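Local coordinates for protein alpha-L-rhamnosidase (Aspergillus terreus, PDB 6GSZ) that probably hydrolyses terminal non-reducing alpha-L-rhamnose residues from alpha-L-rhamnosides, as a calcium-binding glycoside hydrolase, at residues D126-F138 with S250-E262. Sequence-based numbering, arbitrary orientation.
With ACT (acetate ion), chain B.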
loop_
_atom_site.group_PDB
_atom_site.type_symbol
_atom_site.label_atom_id
_atom_site.label_comp_id
_atom_site.label_asym_id
_atom_site.label_seq_id
_atom_site.Cartn_x
_atom_site.Cartn_y
_atom_site.Cartn_z
ATOM N N ASP A 126 18.347 -13.143 -23.490
ATOM C CA ASP A 126 18.208 -14.201 -22.453
ATOM C C ASP A 126 19.069 -13.811 -21.249
ATOM O O ASP A 126 19.727 -14.645 -20.647
ATOM C CB ASP A 126 18.568 -15.575 -23.028
ATOM C CG ASP A 126 17.584 -16.095 -24.077
ATOM O OD1 ASP A 126 16.360 -15.824 -23.945
ATOM O OD2 ASP A 126 18.040 -16.788 -25.028
ATOM N N ALA A 127 19.054 -12.514 -20.894
ATOM C CA ALA A 127 19.915 -12.031 -19.794
ATOM C C ALA A 127 19.405 -10.696 -19.255
ATOM O O ALA A 127 18.694 -9.966 -19.947
ATOM C CB ALA A 127 21.375 -11.932 -20.222
ATOM N N THR A 128 19.871 -10.352 -18.053
ATOM C CA THR A 128 19.517 -9.094 -17.453
ATOM C C THR A 128 20.036 -7.927 -18.292
ATOM O O THR A 128 21.034 -8.026 -19.012
ATOM C CB THR A 128 20.016 -9.037 -16.001
ATOM O OG1 THR A 128 19.442 -7.923 -15.342
ATOM C CG2 THR A 128 21.511 -8.915 -15.841
ATOM N N HIS A 129 19.367 -6.792 -18.203
ATOM C CA HIS A 129 19.676 -5.613 -18.988
ATOM C C HIS A 129 20.524 -4.640 -18.184
ATOM O O HIS A 129 20.104 -4.079 -17.168
ATOM C CB HIS A 129 18.408 -4.931 -19.480
ATOM C CG HIS A 129 17.585 -5.814 -20.341
ATOM N ND1 HIS A 129 18.073 -6.337 -21.524
ATOM C CD2 HIS A 129 16.373 -6.364 -20.176
ATOM C CE1 HIS A 129 17.167 -7.113 -22.078
ATOM N NE2 HIS A 129 16.080 -7.121 -21.266
ATOM N N ARG A 130 21.714 -4.371 -18.685
ATOM C CA ARG A 130 22.561 -3.349 -18.097
ATOM C C ARG A 130 21.897 -1.980 -18.278
ATOM O O ARG A 130 21.420 -1.668 -19.367
ATOM C CB ARG A 130 23.926 -3.361 -18.783
ATOM C CG ARG A 130 24.867 -2.353 -18.146
ATOM C CD ARG A 130 26.285 -2.665 -18.532
ATOM N NE ARG A 130 27.205 -1.669 -17.969
ATOM C CZ ARG A 130 28.484 -1.605 -18.336
ATOM N NH1 ARG A 130 28.975 -2.531 -19.153
ATOM N NH2 ARG A 130 29.251 -0.625 -17.865
ATOM N N PRO A 131 21.798 -1.129 -17.236
ATOM C CA PRO A 131 21.152 0.166 -17.404
ATOM C C PRO A 131 21.813 1.018 -18.483
ATOM O O PRO A 131 23.051 0.897 -18.736
ATOM C CB PRO A 131 21.295 0.792 -16.015
ATOM C CG PRO A 131 21.230 -0.417 -15.117
ATOM C CD PRO A 131 22.123 -1.406 -15.820
ATOM N N ILE A 132 21.017 1.868 -19.118
ATOM C CA ILE A 132 21.453 2.748 -20.172
ATOM C C ILE A 132 21.317 4.199 -19.724
ATOM O O ILE A 132 20.264 4.566 -19.158
ATOM C CB ILE A 132 20.656 2.498 -21.458
ATOM C CG1 ILE A 132 20.881 1.070 -21.961
ATOM C CG2 ILE A 132 20.936 3.589 -22.466
ATOM C CD1 ILE A 132 22.236 0.799 -22.487
ATOM N N GLN A 133 22.351 5.004 -19.932
ATOM C CA GLN A 133 22.354 6.421 -19.770
ATOM C C GLN A 133 21.936 7.057 -21.089
ATOM O O GLN A 133 22.500 6.731 -22.124
ATOM C CB GLN A 133 23.725 6.929 -19.329
ATOM C CG GLN A 133 24.189 6.379 -17.978
ATOM C CD GLN A 133 25.615 6.728 -17.621
ATOM O OE1 GLN A 133 25.959 6.848 -16.464
ATOM N NE2 GLN A 133 26.509 6.803 -18.607
ATOM N N PHE A 134 21.024 8.019 -21.036
ATOM C CA PHE A 134 20.556 8.783 -22.161
ATOM C C PHE A 134 20.831 10.250 -21.876
ATOM O O PHE A 134 20.622 10.702 -20.761
ATOM C CB PHE A 134 19.046 8.637 -22.319
ATOM C CG PHE A 134 18.565 7.260 -22.698
ATOM C CD1 PHE A 134 18.412 6.901 -24.025
ATOM C CD2 PHE A 134 18.206 6.328 -21.733
ATOM C CE1 PHE A 134 17.982 5.631 -24.390
ATOM C CE2 PHE A 134 17.770 5.053 -22.089
ATOM C CZ PHE A 134 17.628 4.712 -23.420
ATOM N N ARG A 135 21.322 10.996 -22.883
ATOM C CA ARG A 135 21.586 12.386 -22.628
ATOM C C ARG A 135 21.232 13.265 -23.838
ATOM O O ARG A 135 21.244 12.843 -24.986
ATOM C CB ARG A 135 23.043 12.637 -22.223
ATOM C CG ARG A 135 24.053 12.616 -23.356
ATOM C CD ARG A 135 25.492 12.755 -22.858
ATOM N NE ARG A 135 25.734 13.930 -22.051
ATOM C CZ ARG A 135 25.955 15.162 -22.481
ATOM N NH1 ARG A 135 26.098 15.402 -23.789
ATOM N NH2 ARG A 135 26.092 16.137 -21.578
ATOM N N LYS A 136 20.956 14.525 -23.511
ATOM C CA LYS A 136 20.595 15.574 -24.468
ATOM C C LYS A 136 21.052 16.925 -23.908
ATOM O O LYS A 136 20.877 17.212 -22.722
ATOM C CB LYS A 136 19.073 15.535 -24.668
ATOM C CG LYS A 136 18.465 16.669 -25.483
ATOM C CD LYS A 136 18.754 16.636 -26.934
ATOM C CE LYS A 136 17.803 17.510 -27.727
ATOM N NZ LYS A 136 18.146 17.548 -29.161
ATOM N N GLU A 137 21.636 17.752 -24.761
ATOM C CA GLU A 137 21.913 19.153 -24.437
ATOM C C GLU A 137 20.973 20.041 -25.253
ATOM O O GLU A 137 20.527 19.665 -26.368
ATOM C CB GLU A 137 23.373 19.527 -24.699
ATOM C CG GLU A 137 24.347 18.688 -23.883
ATOM C CD GLU A 137 25.811 19.099 -23.982
ATOM O OE1 GLU A 137 26.065 20.228 -24.459
ATOM O OE2 GLU A 137 26.691 18.310 -23.543
ATOM N N PHE A 138 20.619 21.190 -24.653
ATOM C CA PHE A 138 19.640 22.113 -25.262
ATOM C C PHE A 138 19.939 23.507 -24.734
ATOM O O PHE A 138 20.709 23.665 -23.804
ATOM C CB PHE A 138 18.200 21.684 -24.944
ATOM C CG PHE A 138 17.857 21.613 -23.476
ATOM C CD1 PHE A 138 18.178 20.489 -22.741
ATOM C CD2 PHE A 138 17.181 22.652 -22.839
ATOM C CE1 PHE A 138 17.841 20.395 -21.411
ATOM C CE2 PHE A 138 16.847 22.555 -21.493
ATOM C CZ PHE A 138 17.175 21.425 -20.789
ATOM N N SER A 250 17.782 12.329 -31.607
ATOM C CA SER A 250 18.906 13.264 -31.404
ATOM C C SER A 250 19.697 13.022 -30.104
ATOM O O SER A 250 20.762 13.622 -29.917
ATOM C CB SER A 250 18.513 14.722 -31.509
ATOM O OG SER A 250 17.736 15.108 -30.376
ATOM N N TRP A 251 19.157 12.205 -29.189
ATOM C CA TRP A 251 19.845 11.918 -27.953
ATOM C C TRP A 251 20.990 10.938 -28.208
ATOM O O TRP A 251 20.999 10.237 -29.211
ATOM C CB TRP A 251 18.817 11.387 -26.942
ATOM C CG TRP A 251 17.793 12.343 -26.423
ATOM C CD1 TRP A 251 17.003 13.210 -27.131
ATOM C CD2 TRP A 251 17.453 12.488 -25.048
ATOM N NE1 TRP A 251 16.154 13.867 -26.287
ATOM C CE2 TRP A 251 16.432 13.459 -25.009
ATOM C CE3 TRP A 251 17.928 11.941 -23.844
ATOM C CZ2 TRP A 251 15.831 13.832 -23.808
ATOM C CZ3 TRP A 251 17.312 12.312 -22.663
ATOM C CH2 TRP A 251 16.317 13.285 -22.656
ATOM N N LYS A 252 21.884 10.889 -27.242
ATOM C CA LYS A 252 22.971 9.907 -27.232
ATOM C C LYS A 252 22.852 9.010 -26.014
ATOM O O LYS A 252 22.144 9.335 -25.047
ATOM C CB LYS A 252 24.335 10.579 -27.230
ATOM C CG LYS A 252 24.618 11.417 -28.481
ATOM C CD LYS A 252 26.095 11.767 -28.588
ATOM C CE LYS A 252 26.426 12.778 -29.641
ATOM N NZ LYS A 252 27.898 12.870 -29.704
ATOM N N SER A 253 23.489 7.852 -26.060
ATOM C CA SER A 253 23.351 6.836 -25.023
ATOM C C SER A 253 24.676 6.128 -24.751
ATOM O O SER A 253 25.603 6.080 -25.587
ATOM C CB SER A 253 22.295 5.805 -25.413
ATOM O OG SER A 253 22.677 5.124 -26.598
ATOM N N SER A 254 24.806 5.556 -23.575
ATOM C CA SER A 254 26.014 4.796 -23.164
ATOM C C SER A 254 25.674 3.958 -21.946
ATOM O O SER A 254 24.825 4.353 -21.137
ATOM C CB SER A 254 27.107 5.758 -22.779
ATOM O OG SER A 254 28.276 5.090 -22.375
ATOM N N THR A 255 26.369 2.852 -21.729
ATOM C CA THR A 255 26.420 2.248 -20.448
ATOM C C THR A 255 27.192 3.141 -19.482
ATOM O O THR A 255 27.906 4.066 -19.888
ATOM C CB THR A 255 27.059 0.861 -20.506
ATOM O OG1 THR A 255 28.386 1.026 -21.027
ATOM C CG2 THR A 255 26.224 -0.097 -21.316
ATOM N N GLY A 256 27.047 2.840 -18.190
ATOM C CA GLY A 256 27.727 3.576 -17.161
ATOM C C GLY A 256 28.177 2.666 -16.026
ATOM O O GLY A 256 28.386 1.473 -16.233
ATOM N N PRO A 257 28.332 3.200 -14.797
ATOM C CA PRO A 257 28.865 2.387 -13.718
ATOM C C PRO A 257 27.971 1.233 -13.264
ATOM O O PRO A 257 28.469 0.283 -12.633
ATOM C CB PRO A 257 29.102 3.395 -12.585
ATOM C CG PRO A 257 28.067 4.503 -12.868
ATOM C CD PRO A 257 28.030 4.576 -14.386
ATOM N N ILE A 258 26.654 1.344 -13.497
ATOM C CA ILE A 258 25.827 0.202 -13.100
ATOM C C ILE A 258 26.036 -0.911 -14.124
ATOM O O ILE A 258 25.661 -0.759 -15.285
ATOM C CB ILE A 258 24.338 0.565 -12.917
ATOM C CG1 ILE A 258 24.102 1.795 -12.034
ATOM C CG2 ILE A 258 23.601 -0.657 -12.376
ATOM C CD1 ILE A 258 22.707 2.369 -12.134
ATOM N N ILE A 259 26.552 -2.055 -13.637
ATOM C CA ILE A 259 26.742 -3.229 -14.471
ATOM C C ILE A 259 25.435 -4.004 -14.616
ATOM O O ILE A 259 25.073 -4.461 -15.705
ATOM C CB ILE A 259 27.857 -4.130 -13.901
ATOM C CG1 ILE A 259 29.155 -3.349 -13.696
ATOM C CG2 ILE A 259 28.072 -5.338 -14.786
ATOM C CD1 ILE A 259 29.667 -2.637 -14.932
ATOM N N SER A 260 24.739 -4.179 -13.475
ATOM C CA SER A 260 23.443 -4.828 -13.465
ATOM C C SER A 260 22.661 -4.265 -12.285
ATOM O O SER A 260 23.253 -3.900 -11.288
ATOM C CB SER A 260 23.536 -6.335 -13.395
ATOM O OG SER A 260 24.207 -6.721 -12.228
ATOM N N SER A 261 21.343 -4.216 -12.426
ATOM C CA SER A 261 20.484 -3.791 -11.292
ATOM C C SER A 261 19.109 -4.426 -11.451
ATOM O O SER A 261 18.430 -4.124 -12.418
ATOM C CB SER A 261 20.432 -2.269 -11.222
ATOM O OG SER A 261 19.866 -1.848 -9.991
ATOM N N GLU A 262 18.808 -5.357 -10.552
ATOM C CA GLU A 262 17.681 -6.289 -10.694
ATOM C C GLU A 262 16.907 -6.273 -9.380
ATOM O O GLU A 262 17.502 -6.264 -8.327
ATOM C CB GLU A 262 18.178 -7.711 -10.954
ATOM C CG GLU A 262 19.106 -7.828 -12.130
ATOM C CD GLU A 262 19.572 -9.248 -12.273
ATOM O OE1 GLU A 262 18.714 -10.135 -12.558
ATOM O OE2 GLU A 262 20.829 -9.457 -12.160
HETATM C C ACT B . 28.351 0.824 -24.373
HETATM O O ACT B . 27.662 1.931 -24.279
HETATM O OXT ACT B . 29.191 0.405 -23.504
HETATM C CH3 ACT B . 28.120 -0.193 -25.386
HETATM O O HOH W 1 20.555 -5.507 -14.853
HETATM O O HOH W 2 18.646 -2.819 -15.007
HETATM O O HOH W 3 25.005 1.228 -16.995
HETATM O O HOH W 4 20.879 16.313 -29.947
#
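Arg-130 reaches across to segment 255-259 and donates two hydrogen bonds there. Arg-130 NH2 meets Gly-256 O at 2.8 Å, almost straight and in the plane of the guanidinium, while Arg-130 NE makes a longer, more bent bond to Ile-258 O (3.2 Å), which lies 22° out of that plane. With CG anti to the backbone N (chi1 -177°) and the chain extended as far as NE, the flat group lies between Thr-255 CB over one face and Ile-259 CD1 over the opposite one. A water joins in, accepting from Gly-256 N and donating to Pro-131 O and Ile-258 O; two further waters tie His-129 O to the backbone of Ser-261.

Further along, the two chains pair as antiparallel strands. Gln-133 with Ser-254 and Arg-135 with Lys-252 are the hydrogen-bonded pairs, and Phe-134 with Ser-253 is the non-hydrogen-bonded pair between them. Strand 252-254 thereby joins an antiparallel sheet of the N-terminal rhamnosidase domain beside 132-140, whose other neighbour is 196-205; Ser-253 also bonds the backbone of Leu-289. Phe-134 and Trp-251 pack on Leu-229 of a second sheet, as in a beta-sandwich. The chain turns a corner at Ile-259; Ile-259 and Ser-260 together face Glu-268 in a classic beta bulge, where 258-262 pairs with strand 266-270 of another sheet.

Side-chain contacts flank the pairing. Lys-136 CB sits over the five-membered ring of Trp-251, 3.5 Å from its centroid, in a CH-pi contact. The lysine then bends at chi2 (71°), and Lys-136 NZ hydrogen-bonds Ser-250 OG at 2.8 Å; Asp-248 also holds that hydroxyl. Phe-134 CB touches Trp-251 CE3 at 3.8 Å, and Pro-131 CG packs against Ile-258 CG2 at 3.6 Å.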